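Hypothetical protein (Bacteroides thetaiotaomicron, PDB 2OMK) probably transfers pyrophosphate from ATP to thiamine, making the cofactor thiamine diphosphate. Local coordinates at residues 66-80 / 84-98. The protein carries 1 engineered substitution. Sequence-based numbering, arbitrary orientation. Where two conformers were deposited one is given.
Sequences NEYISRGHTPDVIIG and SLLPEYKKRFSSIIL
Ile69 of helix 66-70 lies among Tyr89, Arg92 and Phe93 of helix 87-93. CB lies 4.0 Å from Tyr89 CE2. Its chi1 of -62° sets CG1 beside the backbone N and CG2 anti to it, sending the branches mainly to different rings. CG2 stands over the centre of the Tyr89 ring, 3.5 Å from the centroid and 14° off the normal, a CH-pi contact; the same methyl covers one face of the Arg92 guanidinium. CG1 runs on to the Phe93 ring, and CD1 ends 3.6 Å from Phe93 CD1, resting also against Tyr89 CB and CG. Pro75 CD lies over a face of the Phe93 ring, likewise CH-pi. Two waters in the Arg92 guanidinium plane link NH1 and NH2 to Ile69 O.

Asn66 bridges the turn before helix 87-93: OD1 accepts from Leu86 N, the N-cap residue (3.0 Å, 167° at the hydrogen), and ND2 donates to Ser84 O (3.0 Å, more bent). OD1 also lies in the Tyr89 ring plane at its CD2 edge, whereas Leu86 N is tilted from the carbonyl plane. Replacing Asn66 by a leucine would probably leave Leu86 N and Ser84 O without these mates and free the turn to shift.

Strands 77-79 and 97-98 pair in parallel: Ile78 N donates to Ile96 O (2.9 Å), Leu98 N to Ile78 O. With helix 87-93 they form a beta-alpha-beta crossover in the catalytic domain. Ile78 CD1 meets Leu85 CD1 tip to tip and also Phe93 CB; Val77 packs against Tyr114 of helix 107-117. Strand 97-98 is outermost within the chain, and strand 58-60 flanks 77-79 on its other side.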
loop_
_atom_site.group_PDB
_atom_site.type_symbol
_atom_site.label_atom_id
_atom_site.label_comp_id
_atom_site.label_asym_id
_atom_site.label_seq_id
_atom_site.Cartn_x
_atom_site.Cartn_y
_atom_site.Cartn_z
ATOM N N ASN A 66 14.707 15.212 7.340
ATOM C CA ASN A 66 15.072 15.248 8.758
ATOM C C ASN A 66 15.845 14.011 9.207
ATOM O O ASN A 66 16.940 14.136 9.754
ATOM C CB ASN A 66 13.845 15.481 9.640
ATOM C CG ASN A 66 13.297 16.881 9.515
ATOM O OD1 ASN A 66 14.051 17.841 9.326
ATOM N ND2 ASN A 66 11.975 17.011 9.610
ATOM N N GLU A 67 15.300 12.816 8.953
ATOM C CA GLU A 67 16.015 11.598 9.351
ATOM C C GLU A 67 17.322 11.427 8.574
ATOM O O GLU A 67 18.348 11.030 9.141
ATOM C CB GLU A 67 15.151 10.332 9.246
ATOM C CG GLU A 67 15.944 9.079 9.682
ATOM C CD GLU A 67 15.089 7.947 10.217
ATOM O OE1 GLU A 67 13.851 8.097 10.268
ATOM O OE2 GLU A 67 15.675 6.899 10.587
ATOM N N TYR A 68 17.289 11.762 7.286
ATOM C CA TYR A 68 18.463 11.668 6.440
ATOM C C TYR A 68 19.616 12.499 7.011
ATOM O O TYR A 68 20.737 11.998 7.185
ATOM C CB TYR A 68 18.118 12.111 5.011
ATOM C CG TYR A 68 19.121 11.658 3.982
ATOM C CD1 TYR A 68 19.427 10.307 3.832
ATOM C CD2 TYR A 68 19.763 12.577 3.148
ATOM C CE1 TYR A 68 20.350 9.875 2.888
ATOM C CE2 TYR A 68 20.683 12.147 2.184
ATOM C CZ TYR A 68 20.975 10.797 2.073
ATOM O OH TYR A 68 21.885 10.350 1.143
ATOM N N ILE A 69 19.318 13.759 7.322
ATOM C CA ILE A 69 20.306 14.676 7.908
ATOM C C ILE A 69 20.782 14.222 9.298
ATOM O O ILE A 69 21.981 14.258 9.595
ATOM C CB ILE A 69 19.745 16.109 7.974
ATOM C CG1 ILE A 69 19.447 16.624 6.559
ATOM C CG2 ILE A 69 20.738 17.038 8.697
ATOM C CD1 ILE A 69 18.566 17.874 6.515
ATOM N N SER A 70 19.842 13.787 10.132
ATOM C CA SER A 70 20.148 13.332 11.492
ATOM C C SER A 70 21.091 12.124 11.519
ATOM O O SER A 70 21.826 11.928 12.487
ATOM C CB SER A 70 18.864 13.009 12.248
ATOM O OG SER A 70 18.357 11.750 11.844
ATOM N N ARG A 71 21.054 11.316 10.459
ATOM C CA ARG A 71 21.936 10.156 10.319
ATOM C C ARG A 71 23.275 10.547 9.696
ATOM O O ARG A 71 24.120 9.692 9.411
ATOM C CB ARG A 71 21.250 9.039 9.513
ATOM C CG ARG A 71 20.072 8.393 10.245
ATOM C CD ARG A 71 19.411 7.323 9.386
ATOM N NE ARG A 71 18.479 6.482 10.136
ATOM C CZ ARG A 71 18.825 5.390 10.822
ATOM N NH1 ARG A 71 20.098 4.995 10.885
ATOM N NH2 ARG A 71 17.895 4.690 11.460
ATOM N N GLY A 72 23.459 11.850 9.485
ATOM C CA GLY A 72 24.737 12.390 9.040
ATOM C C GLY A 72 24.887 12.523 7.542
ATOM O O GLY A 72 25.982 12.790 7.045
ATOM N N HIS A 73 23.786 12.343 6.818
ATOM C CA HIS A 73 23.827 12.395 5.370
ATOM C C HIS A 73 23.451 13.788 4.871
ATOM O O HIS A 73 22.816 14.576 5.591
ATOM C CB HIS A 73 22.944 11.303 4.761
ATOM C CG HIS A 73 23.211 9.939 5.323
ATOM N ND1 HIS A 73 24.454 9.342 5.269
ATOM C CD2 HIS A 73 22.400 9.063 5.962
ATOM C CE1 HIS A 73 24.394 8.155 5.848
ATOM N NE2 HIS A 73 23.161 7.965 6.283
ATOM N N THR A 74 23.808 14.048 3.617
ATOM C CA THR A 74 23.683 15.362 3.007
ATOM C C THR A 74 22.771 15.302 1.776
ATOM O O THR A 74 23.164 14.751 0.747
ATOM C CB THR A 74 25.084 15.888 2.611
ATOM O OG1 THR A 74 25.940 15.866 3.761
ATOM C CG2 THR A 74 25.015 17.311 2.056
ATOM N N PRO A 75 21.547 15.864 1.877
ATOM C CA PRO A 75 20.661 15.886 0.708
ATOM C C PRO A 75 21.268 16.754 -0.386
ATOM O O PRO A 75 21.990 17.702 -0.089
ATOM C CB PRO A 75 19.378 16.558 1.221
ATOM C CG PRO A 75 19.479 16.606 2.702
ATOM C CD PRO A 75 20.929 16.499 3.061
ATOM N N ASP A 76 20.995 16.413 -1.638
ATOM C CA ASP A 76 21.400 17.253 -2.760
ATOM C C ASP A 76 20.320 18.275 -3.092
ATOM O O ASP A 76 20.617 19.412 -3.488
ATOM C CB ASP A 76 21.740 16.376 -3.955
ATOM C CG ASP A 76 22.952 15.506 -3.692
ATOM O OD1 ASP A 76 24.085 16.045 -3.721
ATOM O OD2 ASP A 76 22.775 14.292 -3.442
ATOM N N VAL A 77 19.068 17.856 -2.914
ATOM C CA VAL A 77 17.898 18.691 -3.134
ATOM C C VAL A 77 16.858 18.340 -2.072
ATOM O O VAL A 77 16.711 17.163 -1.692
ATOM C CB VAL A 77 17.284 18.455 -4.561
ATOM C CG1 VAL A 77 16.034 19.328 -4.790
ATOM C CG2 VAL A 77 18.309 18.730 -5.653
ATOM N N ILE A 78 16.139 19.346 -1.584
ATOM C CA ILE A 78 14.969 19.103 -0.741
ATOM C C ILE A 78 13.754 19.665 -1.458
ATOM O O ILE A 78 13.741 20.831 -1.835
ATOM C CB ILE A 78 15.103 19.727 0.673
ATOM C CG1 ILE A 78 16.312 19.141 1.405
ATOM C CG2 ILE A 78 13.824 19.517 1.495
ATOM C CD1 ILE A 78 16.634 19.861 2.708
ATOM N N ILE A 79 12.740 18.831 -1.643
ATOM C CA ILE A 79 11.535 19.244 -2.357
ATOM C C ILE A 79 10.450 19.620 -1.366
ATOM O O ILE A 79 10.249 18.927 -0.366
ATOM C CB ILE A 79 11.010 18.123 -3.305
ATOM C CG1 ILE A 79 12.082 17.712 -4.309
ATOM C CG2 ILE A 79 9.711 18.552 -4.015
ATOM C CD1 ILE A 79 12.322 18.685 -5.448
ATOM N N GLY A 80 9.768 20.727 -1.641
ATOM C CA GLY A 80 8.560 21.087 -0.907
ATOM C C GLY A 80 8.756 22.088 0.212
ATOM O O GLY A 80 9.583 22.997 0.116
ATOM N N SER A 84 8.618 21.994 7.056
ATOM C CA SER A 84 8.585 20.604 7.515
ATOM C C SER A 84 9.941 20.148 8.064
ATOM O O SER A 84 10.062 19.059 8.631
ATOM C CB SER A 84 8.121 19.671 6.391
ATOM O OG SER A 84 9.082 19.610 5.349
ATOM N N LEU A 85 10.961 20.981 7.900
ATOM C CA LEU A 85 12.281 20.644 8.413
ATOM C C LEU A 85 12.460 21.148 9.842
ATOM O O LEU A 85 11.805 22.108 10.255
ATOM C CB LEU A 85 13.368 21.218 7.502
ATOM C CG LEU A 85 13.305 20.848 6.013
ATOM C CD1 LEU A 85 14.320 21.664 5.216
ATOM C CD2 LEU A 85 13.529 19.354 5.804
ATOM N N LEU A 86 13.331 20.484 10.599
ATOM C CA LEU A 86 13.793 21.027 11.871
ATOM C C LEU A 86 14.461 22.367 11.569
ATOM O O LEU A 86 15.169 22.487 10.568
ATOM C CB LEU A 86 14.771 20.070 12.565
ATOM C CG LEU A 86 14.234 18.730 13.095
ATOM C CD1 LEU A 86 15.318 17.991 13.874
ATOM C CD2 LEU A 86 12.987 18.902 13.966
ATOM N N PRO A 87 14.195 23.391 12.403
ATOM C CA PRO A 87 14.723 24.744 12.169
ATOM C C PRO A 87 16.207 24.802 11.789
ATOM O O PRO A 87 16.563 25.482 10.821
ATOM C CB PRO A 87 14.445 25.453 13.498
ATOM C CG PRO A 87 13.168 24.801 13.965
ATOM C CD PRO A 87 13.333 23.346 13.603
ATOM N N GLU A 88 17.061 24.100 12.531
ATOM C CA GLU A 88 18.499 24.078 12.239
ATOM C C GLU A 88 18.792 23.473 10.860
ATOM O O GLU A 88 19.717 23.913 10.168
ATOM C CB GLU A 88 19.270 23.342 13.344
ATOM C CG GLU A 88 20.755 23.085 13.065
ATOM C CD GLU A 88 21.654 24.306 13.250
ATOM O OE1 GLU A 88 21.151 25.442 13.379
ATOM O OE2 GLU A 88 22.889 24.116 13.257
ATOM N N TYR A 89 17.997 22.479 10.464
ATOM C CA TYR A 89 18.175 21.833 9.160
ATOM C C TYR A 89 17.762 22.744 8.015
ATOM O O TYR A 89 18.436 22.790 6.984
ATOM C CB TYR A 89 17.411 20.506 9.095
ATOM C CG TYR A 89 17.934 19.447 10.045
ATOM C CD1 TYR A 89 19.173 19.591 10.677
ATOM C CD2 TYR A 89 17.208 18.276 10.282
ATOM C CE1 TYR A 89 19.663 18.616 11.538
ATOM C CE2 TYR A 89 17.694 17.292 11.139
ATOM C CZ TYR A 89 18.922 17.472 11.764
ATOM O OH TYR A 89 19.417 16.514 12.615
ATOM N N LYS A 90 16.656 23.461 8.206
ATOM C CA LYS A 90 16.203 24.468 7.246
ATOM C C LYS A 90 17.281 25.526 7.046
ATOM O O LYS A 90 17.558 25.937 5.921
ATOM C CB LYS A 90 14.905 25.132 7.721
ATOM C CG LYS A 90 14.300 26.073 6.698
ATOM C CD LYS A 90 13.156 26.879 7.276
ATOM C CE LYS A 90 12.590 27.828 6.232
ATOM N NZ LYS A 90 11.384 28.551 6.727
ATOM N N LYS A 91 17.894 25.945 8.147
ATOM C CA LYS A 91 18.974 26.928 8.105
ATOM C C LYS A 91 20.219 26.378 7.398
ATOM O O LYS A 91 20.822 27.059 6.566
ATOM C CB LYS A 91 19.324 27.394 9.520
ATOM C CG LYS A 91 20.246 28.603 9.531
ATOM C CD LYS A 91 20.641 29.008 10.933
ATOM C CE LYS A 91 21.674 30.119 10.869
ATOM N NZ LYS A 91 22.244 30.427 12.213
ATOM N N ARG A 92 20.589 25.142 7.724
ATOM C CA ARG A 92 21.722 24.478 7.077
ATOM C C ARG A 92 21.527 24.265 5.572
ATOM O O ARG A 92 22.499 24.286 4.814
ATOM C CB ARG A 92 22.016 23.135 7.757
ATOM C CG ARG A 92 22.852 23.229 9.032
ATOM C CD ARG A 92 22.960 21.885 9.751
ATOM N NE ARG A 92 23.596 20.855 8.937
ATOM C CZ ARG A 92 23.649 19.562 9.254
ATOM N NH1 ARG A 92 23.096 19.121 10.380
ATOM N NH2 ARG A 92 24.247 18.705 8.434
ATOM N N PHE A 93 20.281 24.068 5.141
ATOM C CA PHE A 93 20.017 23.652 3.755
ATOM C C PHE A 93 19.036 24.536 2.972
ATOM O O PHE A 93 18.457 24.098 1.971
ATOM C CB PHE A 93 19.573 22.178 3.725
ATOM C CG PHE A 93 20.644 21.219 4.149
ATOM C CD1 PHE A 93 20.623 20.651 5.414
ATOM C CD2 PHE A 93 21.681 20.892 3.284
ATOM C CE1 PHE A 93 21.624 19.764 5.813
ATOM C CE2 PHE A 93 22.681 20.010 3.668
ATOM C CZ PHE A 93 22.651 19.441 4.939
ATOM N N SER A 94 18.877 25.789 3.396
ATOM C CA SER A 94 17.871 26.668 2.796
ATOM C C SER A 94 18.039 26.820 1.289
ATOM O O SER A 94 17.045 26.922 0.561
ATOM C CB SER A 94 17.879 28.048 3.464
ATOM O OG SER A 94 19.085 28.731 3.178
ATOM N N SER A 95 19.287 26.818 0.827
ATOM C CA SER A 95 19.591 27.096 -0.574
ATOM C C SER A 95 19.318 25.921 -1.524
ATOM O O SER A 95 19.360 26.090 -2.745
ATOM C CB SER A 95 21.038 27.598 -0.726
ATOM O OG SER A 95 21.976 26.634 -0.274
ATOM N N ILE A 96 19.041 24.740 -0.971
ATOM C CA ILE A 96 18.713 23.571 -1.805
ATOM C C ILE A 96 17.246 23.140 -1.687
ATOM O O ILE A 96 16.867 22.079 -2.187
ATOM C CB ILE A 96 19.651 22.358 -1.545
ATOM C CG1 ILE A 96 19.530 21.859 -0.096
ATOM C CG2 ILE A 96 21.094 22.686 -1.944
ATOM C CD1 ILE A 96 19.973 20.406 0.107
ATOM N N ILE A 97 16.434 23.958 -1.022
ATOM C CA ILE A 97 14.989 23.731 -0.942
ATOM C C ILE A 97 14.349 24.323 -2.190
ATOM O O ILE A 97 14.413 25.540 -2.416
ATOM C CB ILE A 97 14.370 24.356 0.323
ATOM C CG1 ILE A 97 15.019 23.772 1.583
ATOM C CG2 ILE A 97 12.854 24.144 0.347
ATOM C CD1 ILE A 97 14.730 24.556 2.855
ATOM N N LEU A 98 13.660 23.480 -2.956
ATOM C CA LEU A 98 12.977 23.937 -4.167
ATOM C C LEU A 98 11.465 23.676 -4.157
ATOM O O LEU A 98 11.012 22.564 -3.876
ATOM C CB LEU A 98 13.616 23.309 -5.413
ATOM C CG LEU A 98 15.145 23.234 -5.521
ATOM C CD1 LEU A 98 15.540 22.434 -6.747
ATOM C CD2 LEU A 98 15.793 24.619 -5.550
HETATM O O HOH W 1 24.069 15.764 8.227
HETATM O O HOH W 2 23.469 16.228 10.939
#